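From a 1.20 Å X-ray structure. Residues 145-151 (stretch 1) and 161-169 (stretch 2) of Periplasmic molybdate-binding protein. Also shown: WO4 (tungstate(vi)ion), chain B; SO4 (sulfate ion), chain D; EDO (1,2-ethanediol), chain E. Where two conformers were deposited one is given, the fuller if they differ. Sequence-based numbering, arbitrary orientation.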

# COMPACT_ATOMS: atom_id res chain seq x y z
N SER A 145 6.74 -4.19 6.33
CA SER A 145 6.03 -3.38 5.35
C SER A 145 5.35 -4.36 4.39
O SER A 145 5.75 -5.53 4.34
CB SER A 145 6.98 -2.49 4.57
OG SER A 145 7.73 -3.25 3.65
N VAL A 146 4.39 -3.86 3.60
CA VAL A 146 3.82 -4.76 2.59
C VAL A 146 4.81 -5.00 1.46
O VAL A 146 4.76 -6.03 0.78
CB VAL A 146 2.43 -4.33 2.12
CG1 VAL A 146 2.46 -3.17 1.14
CG2 VAL A 146 1.68 -5.50 1.49
N GLY A 147 5.75 -4.09 1.24
CA GLY A 147 6.87 -4.33 0.33
C GLY A 147 7.63 -5.59 0.76
O GLY A 147 7.92 -6.48 -0.05
N GLN A 148 7.93 -5.71 2.05
CA GLN A 148 8.62 -6.90 2.54
C GLN A 148 7.72 -8.12 2.50
O GLN A 148 8.19 -9.20 2.12
CB GLN A 148 9.19 -6.66 3.94
CG GLN A 148 9.91 -7.88 4.50
CD GLN A 148 10.64 -7.55 5.78
OE1 GLN A 148 10.09 -7.52 6.88
NE2 GLN A 148 11.95 -7.29 5.65
N ALA A 149 6.42 -8.02 2.82
CA ALA A 149 5.53 -9.17 2.71
C ALA A 149 5.52 -9.69 1.27
O ALA A 149 5.57 -10.89 1.04
CB ALA A 149 4.14 -8.79 3.17
N HIS A 150 5.44 -8.74 0.33
CA HIS A 150 5.47 -9.14 -1.08
C HIS A 150 6.78 -9.81 -1.47
O HIS A 150 6.77 -10.84 -2.14
CB HIS A 150 5.19 -7.91 -1.97
CG HIS A 150 5.45 -8.23 -3.41
ND1 HIS A 150 6.61 -7.84 -4.02
CD2 HIS A 150 4.72 -8.92 -4.32
CE1 HIS A 150 6.59 -8.28 -5.28
NE2 HIS A 150 5.47 -8.93 -5.48
N SER A 151 7.91 -9.24 -1.05
CA SER A 151 9.22 -9.82 -1.33
C SER A 151 9.33 -11.25 -0.80
O SER A 151 9.79 -12.18 -1.49
CB SER A 151 10.32 -9.00 -0.63
OG SER A 151 11.54 -9.73 -0.77
N GLY A 161 1.09 -14.97 1.40
CA GLY A 161 1.29 -13.61 1.90
C GLY A 161 0.07 -12.76 1.60
O GLY A 161 -0.65 -12.99 0.64
N PHE A 162 -0.13 -11.75 2.45
CA PHE A 162 -1.14 -10.72 2.21
C PHE A 162 -0.42 -9.51 1.63
O PHE A 162 0.45 -8.90 2.25
CB PHE A 162 -1.89 -10.35 3.47
CG PHE A 162 -3.08 -11.21 3.79
CD1 PHE A 162 -4.13 -11.30 2.90
CD2 PHE A 162 -3.14 -11.94 4.97
CE1 PHE A 162 -5.23 -12.09 3.19
CE2 PHE A 162 -4.24 -12.71 5.27
CZ PHE A 162 -5.30 -12.80 4.38
N VAL A 163 -0.75 -9.21 0.36
CA VAL A 163 -0.06 -8.18 -0.40
C VAL A 163 -1.04 -7.21 -1.06
O VAL A 163 -2.26 -7.39 -0.96
CB VAL A 163 0.85 -8.82 -1.47
CG1 VAL A 163 1.87 -9.79 -0.88
CG2 VAL A 163 0.03 -9.53 -2.54
N ALA A 164 -0.52 -6.20 -1.71
CA ALA A 164 -1.33 -5.25 -2.46
C ALA A 164 -1.47 -5.75 -3.88
O ALA A 164 -0.52 -6.22 -4.51
CB ALA A 164 -0.65 -3.89 -2.46
N LEU A 165 -2.64 -5.54 -4.49
CA LEU A 165 -2.83 -5.96 -5.88
C LEU A 165 -1.82 -5.32 -6.80
O LEU A 165 -1.29 -5.94 -7.72
CB LEU A 165 -4.27 -5.62 -6.31
CG LEU A 165 -4.60 -5.93 -7.78
CD1 LEU A 165 -4.33 -7.37 -8.14
CD2 LEU A 165 -6.07 -5.59 -8.06
N ALA A 166 -1.49 -4.04 -6.60
CA ALA A 166 -0.54 -3.34 -7.44
C ALA A 166 0.80 -4.05 -7.52
O ALA A 166 1.51 -3.93 -8.52
CB ALA A 166 -0.32 -1.93 -6.91
N GLN A 167 1.22 -4.76 -6.47
CA GLN A 167 2.51 -5.42 -6.45
C GLN A 167 2.57 -6.67 -7.30
O GLN A 167 3.67 -7.17 -7.57
CB GLN A 167 2.87 -5.79 -5.00
CG GLN A 167 3.04 -4.58 -4.10
CD GLN A 167 3.18 -5.05 -2.66
OE1 GLN A 167 2.33 -5.79 -2.16
NE2 GLN A 167 4.23 -4.60 -1.98
N ILE A 168 1.43 -7.23 -7.69
CA ILE A 168 1.42 -8.50 -8.40
C ILE A 168 0.71 -8.47 -9.73
O ILE A 168 0.91 -9.39 -10.55
CB ILE A 168 0.83 -9.64 -7.53
CG1 ILE A 168 -0.63 -9.40 -7.16
CG2 ILE A 168 1.69 -9.84 -6.28
CD1 ILE A 168 -1.23 -10.51 -6.30
N ILE A 169 -0.09 -7.45 -10.00
CA ILE A 169 -0.83 -7.38 -11.28
C ILE A 169 0.15 -7.06 -12.38
O ILE A 169 1.06 -6.26 -12.24
CB ILE A 169 -2.01 -6.41 -11.17
CG1 ILE A 169 -2.95 -6.55 -12.37
CG2 ILE A 169 -1.53 -4.96 -11.07
CD1 ILE A 169 -4.26 -5.81 -12.19
W WO4 B . 2.15 -0.21 3.69
O1 WO4 B . 3.68 -1.12 3.77
O2 WO4 B . 1.80 0.27 2.07
O3 WO4 B . 0.80 -1.20 4.26
O4 WO4 B . 2.22 1.24 4.70
S SO4 D . 12.96 -7.70 1.85
O1 SO4 D . 14.00 -7.66 0.77
O2 SO4 D . 12.27 -9.03 1.79
O3 SO4 D . 11.97 -6.60 1.63
O4 SO4 D . 13.60 -7.53 3.19
C1 EDO E . 0.10 -1.86 -14.53
O1 EDO E . 1.54 -1.56 -14.98
C2 EDO E . -0.14 -3.32 -14.10
O2 EDO E . 1.15 -3.84 -13.38
O HOH W 1 5.23 -9.97 -7.94

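Stretch 1 begins the helix that runs from Val146 through Ser151 and beyond, and stretch 2 is the end of a strand, residues 161-164, followed by a turn. Helix and strand axes approach to 7.5 Å, with an angle of 123° between their N-to-C directions. Contact between the two stretches buries 335 Å², both sides summed, and a single direct hydrogen bond crosses it.

Gly161 enters beside Ala149, their CA atoms 6.2 Å apart. Gly161 has no side chain and adds little to the buried surface; a CB here would point toward the helix, about 3.7 Å from Ala149 O. Phe162 meets the helix through its backbone, since the end of its side chain leads away: Phe162 O lies 3.7 Å from Val146 CG2 and 3.8 Å from Ala149 CB, both van der Waals contacts with methyl groups of residues whose CA-to-CB bonds point toward stretch 2.

Val163, its CA-to-CB bond pointing sideways, adds apolar packing. Its CG1 packs 3.7 Å from His150 CA, while Val146 CG2 reaches 3.7 Å from Val163 CA, so valine methyls from both stretches rest against the opposing backbone. At Ala164 the main chain matters more than the small side chain. Ala164 N donates to Gln167 OE1 (2.9 Å), and Gln167 N donates to Ala164 O (3.0 Å), which ties the turn back onto the end of the strand.

Leu165 and Ala166 carry the chain round without touching the helix. Gln167 then turns toward it and uses both ends of its amide. With OE1 held by Ala164 N, the amide is oriented so that Gln167 NE2 donates to Val146 O at 3.2 Å and a nearly straight 163°. Val146 O also accepts the helical bond from His150 N (2.8 Å), so this carbonyl serves the helix and the glutamine together. Gln167 NE2 also passes 3.5 Å from Gly147 CA. Further back along the side chain, Gln167 CB sits over one face of the His150 ring, 4.0 Å from its centroid, in a CH-pi contact.

Although His150 NE2 and Gln167 O are 3.3 Å apart, the angle is too poor for a hydrogen bond. A water links them instead, 2.7 Å from His150 NE2 and donating to Gln167 O over 3.2 Å. Ile168 closes the contact at the ring edge, where its CG2 lies 3.7 Å from His150 CD2; Ile169 is out of reach.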